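Local atomic coordinates of BvnE (Penicillium brevicompactum, PDB entry 6U9I), a protein that catalyses, as a stereoselective semipinacolase, a semipinacol-type rearrangement in the fungal assembly of brevianamides. Residues A[20-25]-A[118-123]; A[30-35]-A[76-81]; A[49-54]-A[136-141]; A[107-112]-A[142-147]. One frame throughout, in Å; residues are numbered along the deposited sequence.

Contact 1 (A[20-25]-A[118-123])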
loop_
_atom_site.group_PDB
_atom_site.type_symbol
_atom_site.label_atom_id
_atom_site.label_comp_id
_atom_site.label_asym_id
_atom_site.label_seq_id
_atom_site.Cartn_x
_atom_site.Cartn_y
_atom_site.Cartn_z
ATOM N N VAL A 20 0.023 -18.982 -4.213
ATOM C CA VAL A 20 -0.763 -19.525 -5.319
ATOM C C VAL A 20 -2.121 -18.836 -5.413
ATOM O O VAL A 20 -2.572 -18.473 -6.506
ATOM C CB VAL A 20 -0.908 -21.053 -5.172
ATOM C CG1 VAL A 20 -2.034 -21.571 -6.045
ATOM C CG2 VAL A 20 0.416 -21.739 -5.517
ATOM N N SER A 21 -2.797 -18.630 -4.276
ATOM C CA SER A 21 -4.096 -17.957 -4.355
ATOM C C SER A 21 -3.972 -16.482 -4.702
ATOM O O SER A 21 -4.870 -15.933 -5.353
ATOM C CB SER A 21 -4.900 -18.128 -3.062
ATOM O OG SER A 21 -4.966 -19.485 -2.684
ATOM N N ALA A 22 -2.893 -15.815 -4.275
ATOM C CA ALA A 22 -2.699 -14.429 -4.693
ATOM C C ALA A 22 -2.432 -14.345 -6.192
ATOM O O ALA A 22 -2.950 -13.454 -6.879
ATOM C CB ALA A 22 -1.548 -13.789 -3.910
ATOM N N HIS A 23 -1.625 -15.264 -6.728
ATOM C CA HIS A 23 -1.409 -15.243 -8.168
ATOM C C HIS A 23 -2.665 -15.637 -8.924
ATOM O O HIS A 23 -2.904 -15.132 -10.028
ATOM C CB HIS A 23 -0.232 -16.145 -8.540
ATOM C CG HIS A 23 1.101 -15.503 -8.297
ATOM N ND1 HIS A 23 1.507 -14.363 -8.960
ATOM C CD2 HIS A 23 2.109 -15.824 -7.452
ATOM C CE1 HIS A 23 2.710 -14.015 -8.535
ATOM N NE2 HIS A 23 3.097 -14.884 -7.619
ATOM N N ARG A 24 -3.494 -16.514 -8.349
ATOM C CA ARG A 24 -4.766 -16.816 -8.993
ATOM C C ARG A 24 -5.650 -15.584 -9.047
ATOM O O ARG A 24 -6.341 -15.347 -10.047
ATOM C CB ARG A 24 -5.478 -17.962 -8.275
ATOM C CG ARG A 24 -6.806 -18.350 -8.934
ATOM C CD ARG A 24 -7.472 -19.477 -8.170
ATOM N NE ARG A 24 -7.710 -19.079 -6.784
ATOM C CZ ARG A 24 -8.206 -19.883 -5.850
ATOM N NH1 ARG A 24 -8.379 -19.431 -4.614
ATOM N NH2 ARG A 24 -8.528 -21.138 -6.154
ATOM N N TRP A 25 -5.649 -14.786 -7.969
ATOM C CA TRP A 25 -6.422 -13.551 -7.976
ATOM C C TRP A 25 -5.957 -12.624 -9.095
ATOM O O TRP A 25 -6.778 -12.038 -9.808
ATOM C CB TRP A 25 -6.317 -12.866 -6.610
ATOM C CG TRP A 25 -7.111 -11.604 -6.511
ATOM C CD1 TRP A 25 -8.456 -11.500 -6.305
ATOM C CD2 TRP A 25 -6.610 -10.259 -6.611
ATOM N NE1 TRP A 25 -8.829 -10.173 -6.267
ATOM C CE2 TRP A 25 -7.714 -9.393 -6.454
ATOM C CE3 TRP A 25 -5.337 -9.702 -6.815
ATOM C CZ2 TRP A 25 -7.587 -8.002 -6.501
ATOM C CZ3 TRP A 25 -5.216 -8.311 -6.860
ATOM C CH2 TRP A 25 -6.333 -7.484 -6.702
ATOM N N VAL A 118 -2.182 -3.400 -2.501
ATOM C CA VAL A 118 -3.344 -4.238 -2.227
ATOM C C VAL A 118 -3.032 -5.157 -1.053
ATOM O O VAL A 118 -1.921 -5.691 -0.946
ATOM C CB VAL A 118 -3.729 -5.035 -3.494
ATOM C CG1 VAL A 118 -4.660 -6.190 -3.175
ATOM C CG2 VAL A 118 -4.353 -4.091 -4.525
ATOM N N VAL A 119 -4.010 -5.332 -0.160
ATOM C CA VAL A 119 -3.913 -6.285 0.943
ATOM C C VAL A 119 -5.034 -7.299 0.755
ATOM O O VAL A 119 -6.215 -6.958 0.903
ATOM C CB VAL A 119 -4.022 -5.613 2.316
ATOM C CG1 VAL A 119 -3.882 -6.670 3.426
ATOM C CG2 VAL A 119 -2.986 -4.490 2.462
ATOM N N LEU A 120 -4.670 -8.527 0.383
ATOM C CA LEU A 120 -5.606 -9.639 0.291
ATOM C C LEU A 120 -5.621 -10.382 1.622
ATOM O O LEU A 120 -4.561 -10.684 2.178
ATOM C CB LEU A 120 -5.201 -10.601 -0.828
ATOM C CG LEU A 120 -4.961 -10.026 -2.229
ATOM C CD1 LEU A 120 -4.511 -11.123 -3.191
ATOM C CD2 LEU A 120 -6.226 -9.403 -2.741
ATOM N N THR A 121 -6.812 -10.677 2.135
ATOM C CA THR A 121 -6.952 -11.601 3.257
ATOM C C THR A 121 -7.715 -12.823 2.769
ATOM O O THR A 121 -8.747 -12.686 2.102
ATOM C CB THR A 121 -7.705 -10.971 4.438
ATOM O OG1 THR A 121 -7.096 -9.719 4.781
ATOM C CG2 THR A 121 -7.639 -11.903 5.652
ATOM N N PHE A 122 -7.213 -14.010 3.095
ATOM C CA PHE A 122 -7.867 -15.245 2.698
ATOM C C PHE A 122 -8.517 -15.903 3.908
ATOM O O PHE A 122 -8.264 -15.537 5.060
ATOM C CB PHE A 122 -6.870 -16.186 2.017
ATOM C CG PHE A 122 -6.369 -15.656 0.700
ATOM C CD1 PHE A 122 -7.066 -15.918 -0.468
ATOM C CD2 PHE A 122 -5.235 -14.869 0.642
ATOM C CE1 PHE A 122 -6.632 -15.418 -1.685
ATOM C CE2 PHE A 122 -4.784 -14.367 -0.574
ATOM C CZ PHE A 122 -5.481 -14.641 -1.730
ATOM N N ASN A 123 -9.387 -16.871 3.629
ATOM C CA ASN A 123 -9.952 -17.689 4.692
ATOM C C ASN A 123 -8.847 -18.547 5.319
ATOM O O ASN A 123 -7.695 -18.565 4.870
ATOM C CB ASN A 123 -11.115 -18.535 4.151
ATOM C CG ASN A 123 -10.677 -19.555 3.094
ATOM O OD1 ASN A 123 -9.526 -19.571 2.666
ATOM N ND2 ASN A 123 -11.616 -20.406 2.662
#

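Contact 2 (A[30-35]-A[76-81])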
loop_
_atom_site.group_PDB
_atom_site.type_symbol
_atom_site.label_atom_id
_atom_site.label_comp_id
_atom_site.label_asym_id
_atom_site.label_seq_id
_atom_site.Cartn_x
_atom_site.Cartn_y
_atom_site.Cartn_z
ATOM N N ASN A 30 -6.871 -10.514 -14.718
ATOM C CA ASN A 30 -6.458 -10.325 -16.102
ATOM C C ASN A 30 -7.364 -11.044 -17.095
ATOM O O ASN A 30 -7.376 -10.680 -18.277
ATOM C CB ASN A 30 -5.008 -10.773 -16.261
ATOM C CG ASN A 30 -4.045 -9.746 -15.692
ATOM O OD1 ASN A 30 -4.195 -8.551 -15.951
ATOM N ND2 ASN A 30 -3.114 -10.188 -14.864
ATOM N N ASP A 31 -8.113 -12.056 -16.649
ATOM C CA ASP A 31 -9.145 -12.631 -17.506
ATOM C C ASP A 31 -10.198 -11.595 -17.869
ATOM O O ASP A 31 -10.826 -11.692 -18.929
ATOM C CB ASP A 31 -9.766 -13.847 -16.818
ATOM C CG ASP A 31 -8.816 -15.031 -16.781
ATOM O OD1 ASP A 31 -7.937 -15.127 -17.676
ATOM O OD2 ASP A 31 -8.948 -15.868 -15.870
ATOM N N PHE A 32 -10.404 -10.601 -16.998
ATOM C CA PHE A 32 -11.162 -9.391 -17.326
ATOM C C PHE A 32 -12.569 -9.711 -17.822
ATOM O O PHE A 32 -13.049 -9.140 -18.803
ATOM C CB PHE A 32 -10.405 -8.521 -18.336
ATOM C CG PHE A 32 -10.736 -7.052 -18.236
ATOM C CD1 PHE A 32 -10.607 -6.386 -17.024
ATOM C CD2 PHE A 32 -11.164 -6.340 -19.347
ATOM C CE1 PHE A 32 -10.910 -5.031 -16.921
ATOM C CE2 PHE A 32 -11.468 -4.981 -19.252
ATOM C CZ PHE A 32 -11.340 -4.331 -18.040
ATOM N N THR A 33 -13.229 -10.650 -17.153
ATOM C CA THR A 33 -14.670 -10.755 -17.244
ATOM C C THR A 33 -15.230 -10.513 -15.853
ATOM O O THR A 33 -14.566 -10.835 -14.863
ATOM C CB THR A 33 -15.148 -12.127 -17.736
ATOM O OG1 THR A 33 -14.817 -13.127 -16.760
ATOM C CG2 THR A 33 -14.496 -12.491 -19.075
ATOM N N PRO A 34 -16.427 -9.950 -15.741
ATOM C CA PRO A 34 -17.012 -9.775 -14.400
ATOM C C PRO A 34 -17.007 -11.046 -13.579
ATOM O O PRO A 34 -16.670 -11.016 -12.388
ATOM C CB PRO A 34 -18.435 -9.295 -14.714
ATOM C CG PRO A 34 -18.265 -8.510 -15.984
ATOM C CD PRO A 34 -17.237 -9.301 -16.786
ATOM N N ASP A 35 -17.343 -12.179 -14.196
ATOM C CA ASP A 35 -17.374 -13.430 -13.455
ATOM C C ASP A 35 -15.994 -13.795 -12.929
ATOM O O ASP A 35 -15.848 -14.192 -11.768
ATOM C CB ASP A 35 -17.928 -14.553 -14.333
ATOM C CG ASP A 35 -18.366 -15.753 -13.522
ATOM O OD1 ASP A 35 -19.331 -15.628 -12.738
ATOM O OD2 ASP A 35 -17.742 -16.823 -13.658
ATOM N N LYS A 76 -10.205 -1.760 -22.601
ATOM C CA LYS A 76 -9.666 -2.864 -23.377
ATOM C C LYS A 76 -8.223 -3.109 -22.957
ATOM O O LYS A 76 -7.556 -2.227 -22.410
ATOM C CB LYS A 76 -9.720 -2.579 -24.896
ATOM C CG LYS A 76 -10.924 -1.763 -25.346
ATOM C CD LYS A 76 -10.542 -0.302 -25.617
ATOM C CE LYS A 76 -11.749 0.639 -25.531
ATOM N NZ LYS A 76 -11.373 2.039 -25.872
ATOM N N ASN A 77 -7.744 -4.320 -23.244
ATOM C CA ASN A 77 -6.338 -4.684 -23.043
ATOM C C ASN A 77 -5.892 -4.415 -21.608
ATOM O O ASN A 77 -4.808 -3.882 -21.356
ATOM C CB ASN A 77 -5.441 -3.962 -24.044
ATOM C CG ASN A 77 -5.742 -4.369 -25.462
ATOM O OD1 ASN A 77 -5.995 -5.544 -25.734
ATOM N ND2 ASN A 77 -5.753 -3.403 -26.370
ATOM N N PHE A 78 -6.749 -4.792 -20.667
ATOM C CA PHE A 78 -6.456 -4.628 -19.248
ATOM C C PHE A 78 -5.310 -5.535 -18.826
ATOM O O PHE A 78 -5.240 -6.704 -19.222
ATOM C CB PHE A 78 -7.699 -4.955 -18.427
ATOM C CG PHE A 78 -7.491 -4.886 -16.932
ATOM C CD1 PHE A 78 -7.476 -3.663 -16.274
ATOM C CD2 PHE A 78 -7.338 -6.049 -16.183
ATOM C CE1 PHE A 78 -7.298 -3.599 -14.888
ATOM C CE2 PHE A 78 -7.164 -5.994 -14.800
ATOM C CZ PHE A 78 -7.142 -4.766 -14.158
ATOM N N ASN A 79 -4.418 -5.000 -17.998
ATOM C CA ASN A 79 -3.393 -5.824 -17.379
ATOM C C ASN A 79 -3.159 -5.346 -15.957
ATOM O O ASN A 79 -3.065 -4.143 -15.708
ATOM C CB ASN A 79 -2.073 -5.792 -18.148
ATOM C CG ASN A 79 -1.013 -6.675 -17.502
ATOM O OD1 ASN A 79 -1.076 -7.907 -17.576
ATOM N ND2 ASN A 79 -0.055 -6.053 -16.838
ATOM N N LEU A 80 -3.083 -6.298 -15.033
ATOM C CA LEU A 80 -2.757 -6.032 -13.636
ATOM C C LEU A 80 -1.581 -6.925 -13.275
ATOM O O LEU A 80 -1.616 -8.128 -13.545
ATOM C CB LEU A 80 -3.961 -6.316 -12.729
ATOM C CG LEU A 80 -3.814 -6.027 -11.238
ATOM C CD1 LEU A 80 -3.584 -4.547 -11.008
ATOM C CD2 LEU A 80 -5.073 -6.493 -10.497
ATOM N N ALA A 81 -0.537 -6.343 -12.686
ATOM C CA ALA A 81 0.684 -7.108 -12.487
ATOM C C ALA A 81 1.479 -6.514 -11.343
ATOM O O ALA A 81 1.343 -5.334 -11.014
ATOM C CB ALA A 81 1.537 -7.132 -13.764
HETATM O O HOH W 1 -7.078 -8.309 -20.116
#

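Contact 3 (A[49-54]-A[136-141])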
loop_
_atom_site.group_PDB
_atom_site.type_symbol
_atom_site.label_atom_id
_atom_site.label_comp_id
_atom_site.label_asym_id
_atom_site.label_seq_id
_atom_site.Cartn_x
_atom_site.Cartn_y
_atom_site.Cartn_z
ATOM N N PRO A 49 -12.067 0.132 -1.232
ATOM C CA PRO A 49 -11.197 1.157 -1.815
ATOM C C PRO A 49 -10.573 2.022 -0.731
ATOM O O PRO A 49 -11.189 2.314 0.297
ATOM C CB PRO A 49 -12.139 1.971 -2.713
ATOM C CG PRO A 49 -13.349 1.106 -2.906
ATOM C CD PRO A 49 -13.469 0.286 -1.657
ATOM N N ALA A 50 -9.329 2.414 -0.968
ATOM C CA ALA A 50 -8.587 3.298 -0.082
ATOM C C ALA A 50 -7.714 4.174 -0.959
ATOM O O ALA A 50 -7.465 3.831 -2.118
ATOM C CB ALA A 50 -7.730 2.510 0.924
ATOM N N PRO A 51 -7.246 5.323 -0.450
ATOM C CA PRO A 51 -7.427 5.915 0.879
ATOM C C PRO A 51 -8.843 6.433 1.105
ATOM O O PRO A 51 -9.631 6.497 0.161
ATOM C CB PRO A 51 -6.418 7.073 0.887
ATOM C CG PRO A 51 -6.286 7.463 -0.553
ATOM C CD PRO A 51 -6.351 6.136 -1.297
ATOM N N ARG A 52 -9.145 6.791 2.354
ATOM C CA ARG A 52 -10.480 7.273 2.698
ATOM C C ARG A 52 -10.876 8.511 1.907
ATOM O O ARG A 52 -12.075 8.746 1.677
ATOM C CB ARG A 52 -10.544 7.596 4.185
ATOM C CG ARG A 52 -10.586 6.422 5.101
ATOM C CD ARG A 52 -11.215 6.905 6.390
ATOM N NE ARG A 52 -11.013 5.990 7.494
ATOM C CZ ARG A 52 -11.244 6.318 8.759
ATOM N NH1 ARG A 52 -11.674 7.539 9.053
ATOM N NH2 ARG A 52 -11.041 5.430 9.713
ATOM N N SER A 53 -9.901 9.331 1.512
ATOM C CA SER A 53 -10.207 10.575 0.816
ATOM C C SER A 53 -10.927 10.354 -0.514
ATOM O O SER A 53 -11.603 11.266 -0.998
ATOM C CB SER A 53 -8.927 11.371 0.591
ATOM O OG SER A 53 -8.082 10.710 -0.339
ATOM N N LEU A 54 -10.803 9.172 -1.124
ATOM C CA LEU A 54 -11.549 8.910 -2.349
ATOM C C LEU A 54 -13.049 8.830 -2.096
ATOM O O LEU A 54 -13.829 9.004 -3.040
ATOM C CB LEU A 54 -11.077 7.611 -2.999
ATOM C CG LEU A 54 -9.686 7.705 -3.609
ATOM C CD1 LEU A 54 -9.215 6.323 -4.032
ATOM C CD2 LEU A 54 -9.712 8.674 -4.786
ATOM N N ALA A 136 -5.214 2.886 -3.772
ATOM C CA ALA A 136 -4.884 3.387 -5.100
ATOM C C ALA A 136 -4.055 4.668 -5.034
ATOM O O ALA A 136 -3.975 5.344 -4.002
ATOM C CB ALA A 136 -6.164 3.651 -5.907
ATOM N N ASP A 137 -3.415 4.982 -6.163
ATOM C CA ASP A 137 -2.869 6.311 -6.444
ATOM C C ASP A 137 -4.059 7.254 -6.603
ATOM O O ASP A 137 -4.708 7.284 -7.654
ATOM C CB ASP A 137 -2.008 6.243 -7.706
ATOM C CG ASP A 137 -1.381 7.586 -8.106
ATOM O OD1 ASP A 137 -1.819 8.671 -7.666
ATOM O OD2 ASP A 137 -0.436 7.548 -8.916
ATOM N N SER A 138 -4.381 8.002 -5.546
ATOM C CA SER A 138 -5.632 8.754 -5.555
ATOM C C SER A 138 -5.565 9.945 -6.503
ATOM O O SER A 138 -6.570 10.300 -7.133
ATOM C CB SER A 138 -5.964 9.214 -4.135
ATOM O OG SER A 138 -4.818 9.806 -3.533
ATOM N N ASP A 139 -4.400 10.595 -6.603
ATOM C CA ASP A 139 -4.263 11.670 -7.583
ATOM C C ASP A 139 -4.565 11.160 -8.980
ATOM O O ASP A 139 -5.276 11.817 -9.750
ATOM C CB ASP A 139 -2.861 12.281 -7.546
ATOM C CG ASP A 139 -2.670 13.367 -8.605
ATOM O OD1 ASP A 139 -3.483 14.310 -8.624
ATOM O OD2 ASP A 139 -1.726 13.274 -9.424
ATOM N N TYR A 140 -4.049 9.976 -9.319
ATOM C CA TYR A 140 -4.329 9.431 -10.638
ATOM C C TYR A 140 -5.813 9.132 -10.794
ATOM O O TYR A 140 -6.391 9.375 -11.860
ATOM C CB TYR A 140 -3.494 8.176 -10.898
ATOM C CG TYR A 140 -3.556 7.804 -12.353
ATOM C CD1 TYR A 140 -2.676 8.360 -13.260
ATOM C CD2 TYR A 140 -4.538 6.943 -12.829
ATOM C CE1 TYR A 140 -2.747 8.049 -14.601
ATOM C CE2 TYR A 140 -4.614 6.623 -14.163
ATOM C CZ TYR A 140 -3.714 7.180 -15.048
ATOM O OH TYR A 140 -3.786 6.872 -16.386
ATOM N N CYS A 141 -6.441 8.623 -9.731
ATOM C CA CYS A 141 -7.872 8.328 -9.745
ATOM C C CYS A 141 -8.686 9.576 -10.073
ATOM O O CYS A 141 -9.604 9.545 -10.904
ATOM C CB CYS A 141 -8.275 7.785 -8.376
ATOM S SG CYS A 141 -7.923 6.025 -8.207
#

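Contact 4 (A[107-112]-A[142-147])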
loop_
_atom_site.group_PDB
_atom_site.type_symbol
_atom_site.label_atom_id
_atom_site.label_comp_id
_atom_site.label_asym_id
_atom_site.label_seq_id
_atom_site.Cartn_x
_atom_site.Cartn_y
_atom_site.Cartn_z
ATOM N N ALA A 107 -8.736 3.106 -22.663
ATOM C CA ALA A 107 -10.073 3.660 -22.536
ATOM C C ALA A 107 -10.309 4.664 -23.663
ATOM O O ALA A 107 -9.418 4.940 -24.468
ATOM C CB ALA A 107 -10.253 4.296 -21.157
ATOM N N ALA A 108 -11.530 5.206 -23.727
ATOM C CA ALA A 108 -11.830 6.195 -24.758
ATOM C C ALA A 108 -10.951 7.430 -24.598
ATOM O O ALA A 108 -10.448 7.976 -25.587
ATOM C CB ALA A 108 -13.310 6.574 -24.718
ATOM N N CYS A 109 -10.726 7.869 -23.359
ATOM C CA CYS A 109 -9.901 9.045 -23.104
ATOM C C CYS A 109 -8.408 8.766 -23.209
ATOM O O CYS A 109 -7.609 9.674 -22.961
ATOM C CB CYS A 109 -10.210 9.628 -21.719
ATOM S SG CYS A 109 -9.595 8.643 -20.319
ATOM N N GLY A 110 -8.005 7.547 -23.572
ATOM C CA GLY A 110 -6.603 7.201 -23.680
ATOM C C GLY A 110 -6.215 6.120 -22.684
ATOM O O GLY A 110 -7.042 5.290 -22.288
ATOM N N LEU A 111 -4.951 6.150 -22.273
ATOM C CA LEU A 111 -4.410 5.116 -21.400
ATOM C C LEU A 111 -4.868 5.295 -19.960
ATOM O O LEU A 111 -5.009 6.416 -19.463
ATOM C CB LEU A 111 -2.886 5.124 -21.449
ATOM C CG LEU A 111 -2.282 4.771 -22.805
ATOM C CD1 LEU A 111 -0.783 4.630 -22.690
ATOM C CD2 LEU A 111 -2.910 3.490 -23.331
ATOM N N TYR A 112 -5.098 4.169 -19.292
ATOM C CA TYR A 112 -5.317 4.119 -17.851
ATOM C C TYR A 112 -4.127 3.391 -17.243
ATOM O O TYR A 112 -3.894 2.221 -17.561
ATOM C CB TYR A 112 -6.621 3.397 -17.523
ATOM C CG TYR A 112 -6.832 3.156 -16.046
ATOM C CD1 TYR A 112 -7.317 4.163 -15.221
ATOM C CD2 TYR A 112 -6.552 1.919 -15.475
ATOM C CE1 TYR A 112 -7.522 3.951 -13.867
ATOM C CE2 TYR A 112 -6.749 1.695 -14.121
ATOM C CZ TYR A 112 -7.228 2.716 -13.323
ATOM O OH TYR A 112 -7.428 2.500 -11.975
ATOM N N VAL A 142 -8.374 10.677 -9.393
ATOM C CA VAL A 142 -9.098 11.928 -9.576
ATOM C C VAL A 142 -8.841 12.489 -10.964
ATOM O O VAL A 142 -9.769 12.930 -11.654
ATOM C CB VAL A 142 -8.695 12.929 -8.479
ATOM C CG1 VAL A 142 -9.370 14.265 -8.715
ATOM C CG2 VAL A 142 -9.050 12.384 -7.096
ATOM N N LYS A 143 -7.581 12.479 -11.397
ATOM C CA LYS A 143 -7.256 12.979 -12.725
ATOM C C LYS A 143 -7.914 12.137 -13.810
ATOM O O LYS A 143 -8.376 12.674 -14.824
ATOM C CB LYS A 143 -5.741 13.018 -12.912
ATOM C CG LYS A 143 -5.057 14.078 -12.071
ATOM C CD LYS A 143 -3.668 14.351 -12.590
ATOM C CE LYS A 143 -2.880 15.253 -11.656
ATOM N NZ LYS A 143 -3.743 16.123 -10.810
ATOM N N PHE A 144 -7.976 10.816 -13.617
ATOM C CA PHE A 144 -8.609 9.981 -14.631
ATOM C C PHE A 144 -10.112 10.230 -14.696
ATOM O O PHE A 144 -10.701 10.180 -15.782
ATOM C CB PHE A 144 -8.315 8.502 -14.376
ATOM C CG PHE A 144 -8.816 7.594 -15.468
ATOM C CD1 PHE A 144 -8.079 7.413 -16.631
ATOM C CD2 PHE A 144 -10.025 6.927 -15.333
ATOM C CE1 PHE A 144 -8.536 6.582 -17.642
ATOM C CE2 PHE A 144 -10.489 6.095 -16.334
ATOM C CZ PHE A 144 -9.746 5.922 -17.491
ATOM N N ALA A 145 -10.746 10.508 -13.554
ATOM C CA ALA A 145 -12.153 10.888 -13.575
ATOM C C ALA A 145 -12.359 12.171 -14.371
ATOM O O ALA A 145 -13.301 12.272 -15.165
ATOM C CB ALA A 145 -12.679 11.044 -12.147
ATOM N N GLU A 146 -11.475 13.156 -14.177
ATOM C CA GLU A 146 -11.520 14.383 -14.969
ATOM C C GLU A 146 -11.370 14.086 -16.457
ATOM O O GLU A 146 -12.161 14.567 -17.278
ATOM C CB GLU A 146 -10.422 15.345 -14.507
ATOM C CG GLU A 146 -10.515 15.772 -13.049
ATOM C CD GLU A 146 -9.234 16.432 -12.547
ATOM O OE1 GLU A 146 -9.197 16.839 -11.366
ATOM O OE2 GLU A 146 -8.264 16.541 -13.331
ATOM N N ARG A 147 -10.348 13.302 -16.825
ATOM C CA ARG A 147 -10.114 12.988 -18.235
ATOM C C ARG A 147 -11.308 12.291 -18.870
ATOM O O ARG A 147 -11.579 12.487 -20.061
ATOM C CB ARG A 147 -8.875 12.109 -18.397
ATOM C CG ARG A 147 -7.563 12.784 -18.109
ATOM C CD ARG A 147 -6.463 11.742 -18.006
ATOM N NE ARG A 147 -6.428 10.899 -19.197
ATOM C CZ ARG A 147 -5.880 9.690 -19.243
ATOM N NH1 ARG A 147 -5.328 9.167 -18.153
ATOM N NH2 ARG A 147 -5.893 8.999 -20.374
HETATM O O HOH W 2 -6.938 12.087 -21.915
#

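Contact 1 (A[20-25]-A[118-123])
Helix 14-31 packs on strand 110-122 through a buried contact of van der Waals and CH-pi packing, without polar bonds between the segments, close to the centre of the chain. The axes of helix 20-25 and strand 118-122 approach to 10.1 Å and cross at 122°, so V118 and L120 meet W25, while F122 reaches the preceding turn at S21 and A22. The indole of W25 makes the largest contribution from the helix. Its CG is anti to the backbone N (chi1 -178°), which sends the ring out toward the strand, and the isobutyl group of L120 closes over one face: CD2 stands 4.0 Å from the centroid of the six-membered ring of W25, only 10° off the normal, a CH-pi contact. The second methyl, L120 CD1, lies 4.0 Å from W25 CE3 and 4.1 Å from A22 CB, between the indole and the A22 methyl. Further along, W25 CH2 meets V118 CG1 tip to tip at 4.1 Å. This helix-on-curved-sheet arrangement is consistent with the cone-like alpha+beta fold of NTF2-like (SnoaL-like) proteins, and W25 also touches L101 and L129 of the adjoining strands. An alanine in place of W25 would probably cost the strand its main packing partner, leaving L120 without the flat surface it covers and V118 without a contact from this helix segment. One turn earlier, S21 presents its CB to the ring of F122, 3.5 Å from CE1, while F122 CZ comes within 3.8 Å of A22 N. The S21 hydroxyl is engaged elsewhere, with the carbonyls of Q17 and G126.

Contact 2 (A[30-35]-A[76-81])
N30 OD1 is gripped by one short bond across the contact: L80 N donates to it at 2.7 Å and 155°, in the carbonyl plane and on a lone pair. The other end of the same carboxamide completes the pair, N30 ND2 giving a nearly straight bond (169°) to L80 O at 2.9 Å, with the acceptor close to the amide plane. Both bonds together fix the rotation of the amide, which meets L80 much as a neighbouring strand would. A water donates to N30 O and to F78 O, tying the two backbones together once more. An alanine at N30 would probably leave the peptide N and O of L80 without these partners and loosen the helix end from the strand. Beyond N30 the chain leaves the helix at F32, whose positive phi turns the side chain toward the strand. The rings of F32 and F78 lie nearly parallel, planes at 12° and centroids 4.6 Å apart, but are slid apart so that they barely overlap, and F78 CB comes over the centre of the F32 ring, 3.4 Å from its centroid. The contact thus joins the end of helix 14-31 to the edge of strand 78-82 not bonded to strand 96-107, while F32 also leans on L71 and T72 of helix 61-74, and T33 caps helix 34-37 through A36 N.

Contact 3 (A[49-54]-A[136-141])
A136, the last residue of strand 129-136, opens the contact with its backbone: A136 N donates to A50 O at 2.9 Å, an almost straight bond (169°) that meets the acceptor from above the carbonyl plane. It extends the parallel pairing of strands 45-50 and 129-136 to their ends. A136 O then lies 3.7 Å from CD of P51, whose preceding peptide bond is cis and marks where the first chain leaves the sheet for the 3-10 turn at 52-54. D137 turns away from the 49-54 segment and acts as the N-cap of helix 138-150, its OD1 accepting from Y140 N at 3.1 Å, from above the carboxylate plane. S138 faces back across the contact. Its CB is touched by two partners, P51 CG at 4.0 Å and L54 CD2 at 3.8 Å, while its OG, held between the backbone N and the carbonyl carbon (chi1 48°), binds D137 OD1 of the second subunit. One helical turn on, C141 CB is 4.0 Å from L54 CD2, so that this single methyl rests between residues 138 and 141 of the helix, and the main-chain bond from C141 N to D137 O at 3.0 Å holds that first turn. Within the subunit, then, the join is made by one backbone bond and by carbon atoms, whereas the carboxylate of D137 is given to the helix start and to the dimer, where it meets S138 and S53 of the second subunit; such donors, with the helix N-terminus, would probably stabilise its ionised form.

Contact 4 (A[107-112]-A[142-147])
The F144 ring is covered on one face by the edge of Y112, whose CD1 stands over the ring centre, and is approached obliquely from the opposite side by C109 SG. The aromatic pair is T-shaped, with centroids 4.8 Å apart and planes at 73°. The sulfur lies 3.5 Å from F144 CE1, a Cys sulfur-aromatic contact, and A107 CB meets the rim of the ring at CZ, 4.0 Å away. F144 is thus boxed in by the tip of a beta hairpin, formed where strands 96-107 and 110-122 join through a type I turn from A107 to G110, and helix 138-150 runs back along it, nearly antiparallel to strand 110-112 at 154°. The Y112 hydroxyl points to other partners, Y116 and N114. The second flat group, the R147 guanidinium, lies with C109 SG over one face and accepting carbonyls at its edge. It grips L111 O end-on with both terminal nitrogens, NH1 at 3.1 Å and NH2 at 2.9 Å, and R147 NH2 also donates to C109 O at 3.2 Å, this time from above the carbonyl plane. A bend at chi3 (54°) brings the group round to the turn. A water also bridges R147 NE and C109 O. At G110 a CB would come within 3.2 Å of R147 NH2 and, at this backbone conformation, would also collide with C109 O; lacking one, it lets the guanidinium lie close.

How the contacts relate
Contact 1 is the most central and packs without polar bonds, whereas contact 2 lies at the surface and combines a side-chain amide paired with a strand edge with a slid phenylalanine pair. They share helix 14-31, touching where W25 CZ3 meets L80 CD2 at 4.1 Å. Contacts 3 and 4 share helix 138-150: the first is buried toward the second subunit and holds the helix start through one backbone bond and packing of L54 and P51 on small helix residues, the second is partly buried and combines an aromatic pair with an arginine on carbonyls. Y140 OH connects them, weakly bonded to R147 NH1. Strand 110-122 serves contacts 1 and 4 at opposite ends, their centres about 28 Å apart.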